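Local coordinates for protein beta-fructofuranosidase (Arthrobacter, PDB 3WPU) that belongs to the levansucrase/invertase family, whose members are built on a five-bladed beta-propeller, and probably shares that fold, at residues 26-31 and 328-333; 242-247 and 261-266; 336-341 and 354-359; 365-370 and 389-394; 393-398 and 418-423. All coordinates share one frame; numbering follows the deposited sequence. Where two conformers were deposited one is given.

Contact 1. Residues 26-31 and 328-333; sequences AKWTRA and LSANCV
Trp-28 and Val-333 meet where the short strand 26-27 and the end of strand 321-331 begin to part. The CB of Trp-28 sits 4.0 Å from Ser-329 O and also brushes Leu-328 CD1. With CG anti to the backbone N (chi1 -177°), the ring is laid against Ala-330 and Val-333. Its CD2 and CE3 then lie beneath Val-333 CG1, which stands over the six-membered ring 4.0 Å from the centroid in a CH-pi contact. CE3 is also 4.2 Å from Ala-330 CB, which comes in obliquely. Further out, CZ3 is still 4.1 Å from Val-333 CG1, and on the five-membered ring NE1 bonds to Ser-389 O. Phe-373 meets the indole edge-to-face.

The backbones beside it pair in parallel, Ala-26 with Leu-328 and Lys-27 with Ser-329. Ser-329 N gives a hydrogen bond to Ala-26 O (2.8 Å), and Trp-28 N gives one to Ser-329 O (2.9 Å). Strand 26-27 is thereby one edge strand of a mixed sheet, parallel to 321-331 and consistent with the rim of a propeller blade. After Trp-28 and the N-cap residue Thr-29 the chain enters helix 30-38.

At the start of that helix Arg-30 slides past Val-333 in the opposite direction, its CG 3.8 Å from Val-333 CG2. The bend at chi3 (59°) brings the guanidinium edge-on to Cys-332 O, and NH1 reaches this oxygen at 2.9 Å, in the guanidinium plane. The other nitrogens have partners elsewhere: NE forms a salt bridge with Glu-291 and NH2 bonds to Ala-362 O. Cys-332 itself is tied by a disulfide to Cys-276.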
# COMPACT_ATOMS: atom_id res chain seq x y z
N ALA A 26 -19.30 1.59 4.22
CA ALA A 26 -18.93 2.54 5.27
C ALA A 26 -18.54 3.85 4.61
O ALA A 26 -18.00 3.83 3.50
CB ALA A 26 -17.77 2.05 6.10
N LYS A 27 -18.81 4.95 5.30
CA LYS A 27 -18.41 6.28 4.82
C LYS A 27 -17.37 6.89 5.72
O LYS A 27 -17.50 6.91 6.95
CB LYS A 27 -19.64 7.20 4.78
CG LYS A 27 -20.71 6.73 3.81
CD LYS A 27 -21.86 7.70 3.77
CE LYS A 27 -22.96 7.24 2.84
NZ LYS A 27 -23.73 6.14 3.46
N TRP A 28 -16.30 7.41 5.10
CA TRP A 28 -15.39 8.32 5.77
C TRP A 28 -16.00 9.69 5.51
O TRP A 28 -15.97 10.17 4.38
CB TRP A 28 -13.99 8.23 5.16
CG TRP A 28 -12.96 9.08 5.82
CD1 TRP A 28 -12.98 9.57 7.09
CD2 TRP A 28 -11.71 9.51 5.25
NE1 TRP A 28 -11.85 10.31 7.34
CE2 TRP A 28 -11.03 10.23 6.24
CE3 TRP A 28 -11.07 9.29 4.03
CZ2 TRP A 28 -9.79 10.80 6.03
CZ3 TRP A 28 -9.84 9.89 3.81
CH2 TRP A 28 -9.21 10.59 4.81
N THR A 29 -16.65 10.25 6.53
CA THR A 29 -17.56 11.37 6.28
C THR A 29 -16.82 12.70 6.32
O THR A 29 -15.71 12.77 6.79
CB THR A 29 -18.69 11.45 7.31
OG1 THR A 29 -18.15 11.80 8.59
CG2 THR A 29 -19.43 10.10 7.42
N ARG A 30 -17.49 13.77 5.88
CA ARG A 30 -16.91 15.12 6.01
C ARG A 30 -16.75 15.50 7.49
O ARG A 30 -15.75 16.10 7.86
CB ARG A 30 -17.75 16.14 5.26
CG ARG A 30 -17.65 15.98 3.75
CD ARG A 30 -18.37 17.07 2.97
NE ARG A 30 -17.93 18.44 3.24
CZ ARG A 30 -16.95 19.06 2.59
NH1 ARG A 30 -16.25 18.44 1.66
NH2 ARG A 30 -16.66 20.32 2.90
N ALA A 31 -17.70 15.11 8.34
CA ALA A 31 -17.61 15.36 9.77
C ALA A 31 -16.37 14.66 10.34
O ALA A 31 -15.63 15.26 11.14
CB ALA A 31 -18.88 14.86 10.46
N LEU A 328 -15.62 0.99 1.62
CA LEU A 328 -15.47 2.35 2.14
C LEU A 328 -15.63 3.34 0.99
O LEU A 328 -15.16 3.08 -0.13
CB LEU A 328 -14.11 2.52 2.79
CG LEU A 328 -13.84 3.88 3.44
CD1 LEU A 328 -14.54 3.98 4.79
CD2 LEU A 328 -12.35 4.20 3.55
N SER A 329 -16.39 4.40 1.23
CA SER A 329 -16.48 5.52 0.29
C SER A 329 -16.08 6.78 1.00
O SER A 329 -16.33 6.93 2.21
CB SER A 329 -17.89 5.70 -0.28
OG SER A 329 -18.87 5.89 0.75
N ALA A 330 -15.46 7.68 0.23
CA ALA A 330 -15.03 8.98 0.68
C ALA A 330 -15.64 10.10 -0.19
O ALA A 330 -14.95 11.07 -0.60
CB ALA A 330 -13.51 9.04 0.65
N ASN A 331 -16.93 9.97 -0.48
CA ASN A 331 -17.64 10.92 -1.34
C ASN A 331 -17.67 12.29 -0.71
O ASN A 331 -17.99 12.45 0.47
CB ASN A 331 -19.06 10.45 -1.65
CG ASN A 331 -19.09 9.15 -2.43
OD1 ASN A 331 -18.09 8.70 -2.96
ND2 ASN A 331 -20.25 8.51 -2.45
N CYS A 332 -17.23 13.27 -1.50
CA CYS A 332 -16.98 14.63 -1.06
C CYS A 332 -15.93 14.76 0.06
O CYS A 332 -15.95 15.71 0.84
CB CYS A 332 -18.31 15.31 -0.66
SG CYS A 332 -19.40 15.51 -2.10
N VAL A 333 -15.02 13.78 0.14
CA VAL A 333 -13.92 13.85 1.13
C VAL A 333 -12.58 13.77 0.41
O VAL A 333 -11.77 14.69 0.52
CB VAL A 333 -14.08 12.75 2.20
CG1 VAL A 333 -12.83 12.63 3.06
CG2 VAL A 333 -15.27 13.11 3.07
O HOH W 1 -18.01 10.49 2.65

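Contact 2. Residues 242-247 and 261-266; sequences FNFRDP and MVFEGN
Arg-245 and Glu-264 form an antiparallel hydrogen-bonded pair, joined by Arg-245 N to Glu-264 O (3.0 Å) and Glu-264 N to Arg-245 O, in strand segments that run at 169° to each other. They belong to the hairpin of strands 245-250 and 260-266, and Arg-245, Asp-246 and Pro-247 spell the Arg-Asp-Pro motif of this family.

The side chains of Arg-245 and Glu-264 run alongside each other in the same direction. Glu-264 OE1 is over one face of the guanidinium, 3.3 Å from Arg-245 NE. No N-H is aimed at it, which makes this salt bridge one of charge alone. Arg-245 NH2 has a second carboxylate in Glu-338. Asp-246 OD2 and Glu-264 OE1 are carboxylate oxygens 3.8 Å apart; OD2 also accepts from Arg-339 N, and OD1 hydrogen-bonds a glycerol, probably from the crystallisation liquor.

Away from this cluster, Phe-244 CE1 touches Phe-263 CE1 at 3.7 Å, the rings meeting obliquely with planes 55° apart. Further along, Met-261 SD rests 3.8 Å from Pro-247 CB. At the other end, Asn-243 N bonds to Asn-266 OD1 at 3.1 Å, approaching from above the plane of the side-chain carbonyl.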
# COMPACT_ATOMS: atom_id res chain seq x y z
N PHE A 242 -10.78 8.37 -13.92
CA PHE A 242 -11.15 7.44 -12.87
C PHE A 242 -9.95 6.68 -12.32
O PHE A 242 -8.99 6.44 -13.04
CB PHE A 242 -12.20 6.43 -13.36
CG PHE A 242 -11.67 5.34 -14.28
CD1 PHE A 242 -11.70 4.01 -13.87
CD2 PHE A 242 -11.19 5.62 -15.57
CE1 PHE A 242 -11.28 3.01 -14.71
CE2 PHE A 242 -10.73 4.62 -16.40
CZ PHE A 242 -10.78 3.30 -15.98
N ASN A 243 -10.04 6.30 -11.05
CA ASN A 243 -9.05 5.49 -10.36
C ASN A 243 -9.51 4.06 -10.24
O ASN A 243 -10.66 3.81 -9.92
CB ASN A 243 -8.84 6.07 -8.95
CG ASN A 243 -8.42 7.52 -8.99
OD1 ASN A 243 -9.13 8.43 -8.52
ND2 ASN A 243 -7.27 7.75 -9.54
N PHE A 244 -8.60 3.13 -10.47
CA PHE A 244 -8.91 1.68 -10.39
C PHE A 244 -7.59 0.95 -10.39
O PHE A 244 -6.93 0.86 -11.42
CB PHE A 244 -9.81 1.21 -11.55
CG PHE A 244 -10.30 -0.20 -11.38
CD1 PHE A 244 -11.43 -0.47 -10.65
CD2 PHE A 244 -9.61 -1.25 -11.98
CE1 PHE A 244 -11.84 -1.79 -10.46
CE2 PHE A 244 -10.04 -2.55 -11.83
CZ PHE A 244 -11.16 -2.82 -11.07
N ARG A 245 -7.13 0.55 -9.22
CA ARG A 245 -5.79 -0.02 -9.09
C ARG A 245 -5.50 -0.58 -7.72
O ARG A 245 -6.33 -0.45 -6.80
CB ARG A 245 -4.73 1.08 -9.42
CG ARG A 245 -4.79 2.33 -8.56
CD ARG A 245 -3.66 3.28 -8.98
NE ARG A 245 -3.73 4.56 -8.30
CZ ARG A 245 -4.49 5.59 -8.65
NH1 ARG A 245 -5.25 5.56 -9.73
NH2 ARG A 245 -4.43 6.71 -7.94
N ASP A 246 -4.34 -1.22 -7.61
CA ASP A 246 -3.67 -1.59 -6.36
C ASP A 246 -4.34 -2.79 -5.63
O ASP A 246 -4.78 -2.63 -4.49
CB ASP A 246 -3.62 -0.43 -5.37
CG ASP A 246 -2.93 0.83 -5.91
OD1 ASP A 246 -2.24 0.74 -6.94
OD2 ASP A 246 -3.19 1.94 -5.34
N PRO A 247 -4.32 -3.98 -6.25
CA PRO A 247 -4.94 -5.17 -5.62
C PRO A 247 -4.10 -5.72 -4.45
O PRO A 247 -2.88 -5.95 -4.59
CB PRO A 247 -4.95 -6.19 -6.75
CG PRO A 247 -3.80 -5.80 -7.60
CD PRO A 247 -3.86 -4.31 -7.62
N MET A 261 -9.99 -9.61 -2.01
CA MET A 261 -9.08 -8.57 -2.50
C MET A 261 -9.70 -7.22 -2.22
O MET A 261 -10.89 -7.02 -2.44
CB MET A 261 -8.90 -8.74 -4.01
CG MET A 261 -8.09 -7.65 -4.75
SD MET A 261 -8.37 -7.72 -6.52
CE MET A 261 -7.69 -9.32 -6.96
N VAL A 262 -8.87 -6.26 -1.79
CA VAL A 262 -9.26 -4.87 -1.81
C VAL A 262 -8.41 -4.13 -2.82
O VAL A 262 -7.34 -4.59 -3.23
CB VAL A 262 -9.20 -4.17 -0.41
CG1 VAL A 262 -10.26 -4.77 0.52
CG2 VAL A 262 -7.85 -4.29 0.23
N PHE A 263 -8.97 -3.02 -3.28
CA PHE A 263 -8.33 -2.21 -4.29
C PHE A 263 -8.94 -0.81 -4.24
O PHE A 263 -9.98 -0.60 -3.63
CB PHE A 263 -8.54 -2.83 -5.69
CG PHE A 263 -9.97 -3.13 -6.00
CD1 PHE A 263 -10.78 -2.18 -6.60
CD2 PHE A 263 -10.52 -4.34 -5.66
CE1 PHE A 263 -12.10 -2.41 -6.85
CE2 PHE A 263 -11.86 -4.59 -5.91
CZ PHE A 263 -12.64 -3.63 -6.51
N GLU A 264 -8.24 0.16 -4.81
CA GLU A 264 -8.77 1.49 -4.99
C GLU A 264 -9.71 1.60 -6.17
O GLU A 264 -9.39 1.16 -7.27
CB GLU A 264 -7.62 2.51 -5.21
CG GLU A 264 -8.15 3.91 -5.46
CD GLU A 264 -7.06 4.93 -5.73
OE1 GLU A 264 -5.90 4.54 -5.88
OE2 GLU A 264 -7.41 6.13 -5.82
N GLY A 265 -10.86 2.23 -5.95
CA GLY A 265 -11.76 2.65 -7.02
C GLY A 265 -12.25 4.07 -6.82
O GLY A 265 -11.74 4.81 -5.95
N ASN A 266 -13.23 4.47 -7.64
CA ASN A 266 -14.06 5.61 -7.32
C ASN A 266 -15.51 5.15 -7.27
O ASN A 266 -15.87 4.16 -7.91
CB ASN A 266 -13.98 6.72 -8.38
CG ASN A 266 -12.64 7.45 -8.41
OD1 ASN A 266 -12.19 7.84 -9.47
ND2 ASN A 266 -12.04 7.66 -7.30
O HOH W 2 -13.26 2.80 -10.18

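Contact 3. Residues 336-341 and 354-359; sequences QTERPQ and ISHRGT
Glu-338 and Ile-354 pair through both backbone bonds, Glu-338 N to Ile-354 O (2.8 Å) and Ile-354 N to Glu-338 O (2.9 Å). They sit at the open end of the hairpin of strands 340-345 and 348-355, just before the chain turns a corner at Arg-339.

Ile-354 turns CG1 beside its backbone N (chi1 -41°), where it meets Arg-339 CB at 3.9 Å. The rest of the Arg-339 chain is fully extended and carries its guanidinium away, to Thr-77 O and other partners.

Glu-338, on the same face as Ile-354, has CG anti to the carbonyl carbon and a chain extended past CG. Its carboxylate crosses obliquely to the His-356 ring, with planes 55° apart and OE2 3.4 Å from His-356 CD2. The stronger polar partners lie elsewhere: OE2 is hydrogen-bonded with Tyr-421 OH, and OE1 is in a salt bridge with Arg-245. Water 4 bridges OE1 to His-356 NE2, 2.8 Å from the latter, while ND1 of the imidazole bonds to Glu-368.

Gln-336, also extended, brings NE2 to the edge of the same ring, 3.7 Å from His-356 CD2, and beside Thr-359 CG2. Between Gln-336 and the 356-359 turn, water 3 is held at 2.9 Å by His-356 N and also by Gln-336 NE2, and it donates to Gln-336 O and Thr-359 OG1. Thr-359 OG1 turns back to His-356 O at 2.7 Å.

Direct bonds between the segments are thus mainly backbone ones, the polar side chains being linked through two waters. Glu-338 joins Arg-245 and Tyr-421 in a polar cluster near a bound glycerol, consistent with the central pocket of this family's propeller.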
# COMPACT_ATOMS: atom_id res chain seq x y z
N GLN A 336 -8.96 10.06 -3.78
CA GLN A 336 -8.02 8.95 -3.81
C GLN A 336 -7.77 8.30 -2.46
O GLN A 336 -7.07 8.82 -1.62
CB GLN A 336 -6.71 9.44 -4.44
CG GLN A 336 -6.80 9.70 -5.92
CD GLN A 336 -5.43 9.84 -6.54
OE1 GLN A 336 -5.27 9.67 -7.73
NE2 GLN A 336 -4.43 10.11 -5.72
N THR A 337 -8.40 7.14 -2.22
CA THR A 337 -8.05 6.29 -1.11
C THR A 337 -7.17 5.20 -1.73
O THR A 337 -7.66 4.18 -2.24
CB THR A 337 -9.34 5.70 -0.51
OG1 THR A 337 -10.21 5.32 -1.58
CG2 THR A 337 -10.08 6.75 0.32
N GLU A 338 -5.86 5.43 -1.75
CA GLU A 338 -4.94 4.58 -2.49
C GLU A 338 -4.42 3.40 -1.69
O GLU A 338 -4.44 3.42 -0.45
CB GLU A 338 -3.75 5.42 -2.96
CG GLU A 338 -4.18 6.62 -3.76
CD GLU A 338 -3.01 7.35 -4.37
OE1 GLU A 338 -2.42 6.83 -5.33
OE2 GLU A 338 -2.76 8.48 -3.92
N ARG A 339 -3.90 2.40 -2.39
CA ARG A 339 -3.22 1.28 -1.78
C ARG A 339 -3.86 0.70 -0.52
O ARG A 339 -3.25 0.57 0.55
CB ARG A 339 -1.78 1.68 -1.49
CG ARG A 339 -0.96 0.46 -1.42
CD ARG A 339 0.49 0.70 -1.21
NE ARG A 339 1.08 -0.62 -1.18
CZ ARG A 339 2.37 -0.86 -1.27
NH1 ARG A 339 3.26 0.15 -1.35
NH2 ARG A 339 2.76 -2.12 -1.24
N PRO A 340 -5.13 0.32 -0.65
CA PRO A 340 -5.80 -0.23 0.52
C PRO A 340 -5.23 -1.61 0.91
O PRO A 340 -4.84 -2.41 0.05
CB PRO A 340 -7.24 -0.35 0.06
CG PRO A 340 -7.15 -0.56 -1.41
CD PRO A 340 -6.00 0.35 -1.83
N GLN A 341 -5.19 -1.85 2.21
CA GLN A 341 -4.90 -3.20 2.73
C GLN A 341 -5.74 -3.42 3.96
O GLN A 341 -6.14 -2.49 4.63
CB GLN A 341 -3.43 -3.37 3.10
CG GLN A 341 -2.94 -2.36 4.12
CD GLN A 341 -1.47 -2.44 4.44
OE1 GLN A 341 -0.73 -1.46 4.20
NE2 GLN A 341 -1.02 -3.58 4.99
N ILE A 354 -3.88 5.13 1.81
CA ILE A 354 -2.97 6.28 1.68
C ILE A 354 -3.66 7.39 0.91
O ILE A 354 -4.34 7.11 -0.07
CB ILE A 354 -1.72 5.84 0.87
CG1 ILE A 354 -1.24 4.42 1.30
CG2 ILE A 354 -0.63 6.89 1.01
CD1 ILE A 354 -0.94 4.25 2.76
N SER A 355 -3.41 8.66 1.28
CA SER A 355 -3.98 9.78 0.56
C SER A 355 -3.02 10.95 0.53
O SER A 355 -2.17 11.08 1.41
CB SER A 355 -5.29 10.24 1.18
OG SER A 355 -6.09 10.90 0.24
N HIS A 356 -3.20 11.80 -0.47
CA HIS A 356 -2.43 13.04 -0.62
C HIS A 356 -3.20 14.20 0.02
O HIS A 356 -4.42 14.18 0.11
CB HIS A 356 -2.25 13.37 -2.08
CG HIS A 356 -1.35 12.43 -2.82
ND1 HIS A 356 -0.02 12.25 -2.50
CD2 HIS A 356 -1.59 11.64 -3.89
CE1 HIS A 356 0.52 11.41 -3.36
NE2 HIS A 356 -0.42 11.00 -4.19
N ARG A 357 -2.49 15.26 0.41
CA ARG A 357 -3.16 16.43 0.94
C ARG A 357 -4.02 17.10 -0.13
O ARG A 357 -5.16 17.50 0.15
CB ARG A 357 -2.13 17.43 1.47
CG ARG A 357 -2.76 18.72 1.96
CD ARG A 357 -1.82 19.53 2.84
NE ARG A 357 -2.48 20.71 3.39
CZ ARG A 357 -1.85 21.75 3.93
NH1 ARG A 357 -0.52 21.78 4.02
NH2 ARG A 357 -2.54 22.78 4.39
N GLY A 358 -3.46 17.25 -1.33
CA GLY A 358 -4.16 17.93 -2.44
C GLY A 358 -5.43 17.27 -2.97
O GLY A 358 -6.21 17.90 -3.69
N THR A 359 -5.64 16.01 -2.65
CA THR A 359 -6.81 15.29 -3.10
C THR A 359 -8.00 15.46 -2.17
O THR A 359 -9.08 14.99 -2.49
CB THR A 359 -6.50 13.79 -3.25
OG1 THR A 359 -5.85 13.34 -2.07
CG2 THR A 359 -5.60 13.55 -4.43
O HOH W 3 -4.54 10.47 -2.62
O HOH W 4 -0.24 8.69 -5.77

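Contact 4. Residues 365-370 and 389-394; sequences DGPEGV and SGLALG
Val-370 O is gripped by two successive backbone N-H groups, Ala-392 N at 2.9 Å and Leu-393 N at 3.0 Å. This is a classic beta bulge: Ala-392 and Leu-393 both face the one residue Val-370, at the corner where strand 391-394 pairs antiparallel with strand 369-375. Val-370 N answers with a bond to Leu-393 O at 2.9 Å.

The Val-370 side chain stays on the same side of the sheet as Leu-393 and packs against it, CB to CB at 3.9 Å. Val-370 CG1, anti to the backbone N (chi1 -177°), leans toward Ala-392 CB at 4.2 Å. One residue earlier the strands come close as Gly-369 and Gly-394, a non-hydrogen-bonded pair. Neither has a CB, and Gly-369 CA lies 3.5 Å from Leu-393 O in a CA-H...O contact.

Before the strand, Pro-367 and Leu-391 meet end on, with Pro-367 CG 3.6 Å from Leu-391 CD2; Pro-367 CB also rests on Gly-394 CA. Leu-391 CD1 lies 3.7 Å from Val-370 O, while helix 30-38 touches Leu-391 through Leu-36. Ser-389 OG, accepting from Leu-391 N, forms an ST turn where helix 385-388 gives way to the strand.

Main-chain groups make all three hydrogen bonds between the segments, and the side chains that meet are apolar: the bulge gives Val-370 O two N-H donors in a buried, otherwise apolar setting.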
# COMPACT_ATOMS: atom_id res chain seq x y z
N ASP A 365 -8.96 19.18 4.67
CA ASP A 365 -7.51 19.31 4.64
C ASP A 365 -6.93 18.22 5.54
O ASP A 365 -7.53 17.82 6.53
CB ASP A 365 -7.12 20.70 5.16
CG ASP A 365 -5.85 21.23 4.55
OD1 ASP A 365 -5.28 20.61 3.65
OD2 ASP A 365 -5.45 22.31 5.01
N GLY A 366 -5.73 17.78 5.21
CA GLY A 366 -5.03 16.83 6.05
C GLY A 366 -3.66 16.52 5.47
O GLY A 366 -3.39 16.86 4.32
N PRO A 367 -2.82 15.83 6.25
CA PRO A 367 -1.48 15.51 5.78
C PRO A 367 -1.46 14.44 4.71
O PRO A 367 -2.35 13.58 4.63
CB PRO A 367 -0.77 14.99 7.04
CG PRO A 367 -1.87 14.50 7.93
CD PRO A 367 -3.05 15.37 7.64
N GLU A 368 -0.39 14.42 3.93
CA GLU A 368 -0.05 13.22 3.16
C GLU A 368 0.16 12.04 4.09
O GLU A 368 0.73 12.22 5.16
CB GLU A 368 1.30 13.43 2.47
CG GLU A 368 1.35 14.59 1.49
CD GLU A 368 0.94 14.23 0.07
OE1 GLU A 368 1.39 13.20 -0.45
OE2 GLU A 368 0.20 14.99 -0.56
N GLY A 369 -0.32 10.84 3.74
CA GLY A 369 0.08 9.66 4.50
C GLY A 369 -1.01 8.64 4.72
O GLY A 369 -1.92 8.52 3.91
N VAL A 370 -0.86 7.92 5.82
CA VAL A 370 -1.71 6.77 6.10
C VAL A 370 -2.95 7.15 6.87
O VAL A 370 -2.88 7.72 7.97
CB VAL A 370 -0.95 5.71 6.96
CG1 VAL A 370 -1.85 4.49 7.16
CG2 VAL A 370 0.37 5.34 6.32
N SER A 389 -10.92 10.82 12.97
CA SER A 389 -10.31 11.58 11.92
C SER A 389 -9.91 10.71 10.73
O SER A 389 -9.99 11.13 9.60
CB SER A 389 -9.06 12.29 12.44
OG SER A 389 -8.00 11.38 12.76
N GLY A 390 -9.48 9.48 11.04
CA GLY A 390 -8.91 8.57 10.07
C GLY A 390 -7.39 8.62 10.01
O GLY A 390 -6.76 7.72 9.46
N LEU A 391 -6.77 9.67 10.54
CA LEU A 391 -5.33 9.77 10.41
C LEU A 391 -4.60 8.79 11.32
O LEU A 391 -4.81 8.82 12.52
CB LEU A 391 -4.85 11.17 10.73
CG LEU A 391 -3.36 11.48 10.55
CD1 LEU A 391 -2.91 11.18 9.14
CD2 LEU A 391 -3.12 12.91 10.94
N ALA A 392 -3.71 8.00 10.73
CA ALA A 392 -2.82 7.11 11.47
C ALA A 392 -1.34 7.55 11.38
O ALA A 392 -0.62 7.54 12.38
CB ALA A 392 -2.96 5.69 11.00
N LEU A 393 -0.88 7.94 10.20
CA LEU A 393 0.53 8.28 10.06
C LEU A 393 0.73 9.33 8.97
O LEU A 393 0.91 9.00 7.79
CB LEU A 393 1.37 7.03 9.75
CG LEU A 393 2.89 7.18 9.83
CD1 LEU A 393 3.32 7.25 11.27
CD2 LEU A 393 3.60 6.02 9.15
N GLY A 394 0.71 10.59 9.38
CA GLY A 394 0.86 11.72 8.49
C GLY A 394 2.28 12.21 8.38
O GLY A 394 3.06 12.18 9.35

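Contact 5. Residues 393-398 and 418-423; sequences LGNPTN and FQAYSH
A turn at the end of strand 391-394 packs here against the loop that leads into strand 423-425, and Asn-395 is the residue that ties them. Its CG is anti to the carbonyl carbon (chi1 -69°), which directs the amide into the bend formed by Gln-419 and Ala-420. There ND2 donates to Ala-420 O at 2.9 Å, nearly straight at 170°, in the amide plane and on a lone pair of the carbonyl. The same nitrogen also bonds to His-417 O, while OD1 rests 3.5 Å from Ala-420 CB and accepts from water 5. With two main-chain carbonyls on the nitrogen and a water on the oxygen, the rotation of this buried amide is well fixed.

Water 5 lies at the meeting point of three groups: it donates to Leu-393 O and, at 2.8 Å, to Asn-395 OD1, and is 2.8 Å from His-423 NE2. Next to that imidazole, Leu-393 CD2 approaches obliquely, 3.9 Å from His-423 CD2.

The Gln-419 side chain slides past Asn-395 in the opposite direction, the two amide planes 58° apart, and then crosses Pro-396 at about a right angle, its NE2 3.6 Å from Pro-396 CD. The Gln-419 amide is engaged on both sides by the earlier chain, OE1 with Val-60 N and NE2 with Pro-58 O. Thr-397 OG1 bonds back to Asn-395 O at 2.7 Å, closing a short turn within the segment.

Strands 391-394 and 423-425 belong to successive antiparallel sheets, so this side-chain-to-backbone and water-mediated link is consistent with a junction between neighbouring blades of the five-bladed propeller known in this family.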
# COMPACT_ATOMS: atom_id res chain seq x y z
N LEU A 393 -0.88 7.94 10.20
CA LEU A 393 0.53 8.28 10.06
C LEU A 393 0.73 9.33 8.97
O LEU A 393 0.91 9.00 7.79
CB LEU A 393 1.37 7.03 9.75
CG LEU A 393 2.89 7.18 9.83
CD1 LEU A 393 3.32 7.25 11.27
CD2 LEU A 393 3.60 6.02 9.15
N GLY A 394 0.71 10.59 9.38
CA GLY A 394 0.86 11.72 8.49
C GLY A 394 2.28 12.21 8.38
O GLY A 394 3.06 12.18 9.35
N ASN A 395 2.66 12.64 7.19
CA ASN A 395 3.93 13.34 7.08
C ASN A 395 3.88 14.59 7.95
O ASN A 395 2.80 15.15 8.21
CB ASN A 395 4.23 13.68 5.65
CG ASN A 395 4.54 12.46 4.80
OD1 ASN A 395 4.84 11.37 5.31
ND2 ASN A 395 4.47 12.63 3.50
N PRO A 396 5.07 15.06 8.40
CA PRO A 396 5.03 16.29 9.18
C PRO A 396 4.51 17.40 8.27
O PRO A 396 4.97 17.51 7.13
CB PRO A 396 6.50 16.53 9.56
CG PRO A 396 7.30 15.47 8.91
CD PRO A 396 6.39 14.41 8.39
N THR A 397 3.58 18.19 8.81
CA THR A 397 2.69 19.03 8.02
C THR A 397 2.19 20.18 8.88
O THR A 397 1.72 19.97 9.99
CB THR A 397 1.43 18.21 7.59
OG1 THR A 397 1.82 17.14 6.72
CG2 THR A 397 0.40 19.09 6.86
N ASN A 398 2.34 21.41 8.36
CA ASN A 398 1.67 22.55 8.95
C ASN A 398 0.42 22.89 8.19
O ASN A 398 0.49 23.46 7.10
CB ASN A 398 2.60 23.78 9.00
CG ASN A 398 2.09 24.83 9.99
OD1 ASN A 398 0.88 25.02 10.12
ND2 ASN A 398 3.01 25.51 10.69
N PHE A 418 6.32 15.95 2.06
CA PHE A 418 6.25 14.91 1.04
C PHE A 418 7.32 13.83 1.23
O PHE A 418 7.71 13.16 0.27
CB PHE A 418 6.39 15.53 -0.35
CG PHE A 418 5.36 16.58 -0.65
CD1 PHE A 418 4.01 16.23 -0.82
CD2 PHE A 418 5.71 17.91 -0.81
CE1 PHE A 418 3.06 17.18 -1.13
CE2 PHE A 418 4.75 18.87 -1.12
CZ PHE A 418 3.42 18.51 -1.26
N GLN A 419 7.79 13.64 2.46
CA GLN A 419 8.94 12.77 2.72
C GLN A 419 8.66 11.32 2.45
O GLN A 419 9.60 10.54 2.30
CB GLN A 419 9.45 12.91 4.16
CG GLN A 419 8.48 12.36 5.21
CD GLN A 419 9.01 12.48 6.62
OE1 GLN A 419 9.88 13.31 6.92
NE2 GLN A 419 8.53 11.62 7.49
N ALA A 420 7.38 10.95 2.47
CA ALA A 420 6.98 9.55 2.40
C ALA A 420 5.65 9.42 1.67
O ALA A 420 4.75 10.26 1.82
CB ALA A 420 6.87 8.98 3.81
N TYR A 421 5.54 8.37 0.86
CA TYR A 421 4.28 8.00 0.23
C TYR A 421 4.23 6.48 -0.04
O TYR A 421 5.22 5.76 0.19
CB TYR A 421 3.95 8.85 -1.03
CG TYR A 421 2.46 8.92 -1.23
CD1 TYR A 421 1.65 9.54 -0.29
CD2 TYR A 421 1.85 8.29 -2.32
CE1 TYR A 421 0.28 9.57 -0.43
CE2 TYR A 421 0.47 8.28 -2.45
CZ TYR A 421 -0.32 8.93 -1.51
OH TYR A 421 -1.71 8.96 -1.61
N SER A 422 3.03 6.03 -0.46
CA SER A 422 2.73 4.63 -0.74
C SER A 422 3.13 3.70 0.41
O SER A 422 3.66 2.59 0.21
CB SER A 422 3.35 4.21 -2.07
OG SER A 422 2.77 4.99 -3.11
N HIS A 423 2.82 4.15 1.62
CA HIS A 423 3.16 3.41 2.80
C HIS A 423 2.48 2.03 2.77
O HIS A 423 1.42 1.84 2.14
CB HIS A 423 2.62 4.11 4.04
CG HIS A 423 3.09 5.51 4.23
ND1 HIS A 423 2.84 6.52 3.33
CD2 HIS A 423 3.74 6.08 5.27
CE1 HIS A 423 3.33 7.66 3.81
NE2 HIS A 423 3.88 7.41 4.98
O HOH W 5 3.65 9.44 6.89

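How the contacts relate
Contacts 1, 2, 4 and 5 are buried. Contact 3, whose centre is nearest the chain centre at about 9 Å, is only partly so and relies on waters, whereas contact 1 is buried although its centre lies about 20 Å out. Contacts 1 and 2 reach the opposite edges of one mixed sheet: the first adds a parallel edge strand with aromatic and disulfide-linked neighbours, the second a hairpin bearing charges. That polar network continues into contact 3. Contacts 3 and 4 share a second sheet through neighbouring strands 348-355 and 369-375, yet contact 4 is mostly apolar. Contact 5 continues from contact 4 through Leu-393 and Gly-394, but replaces strand pairing with an amide and a water.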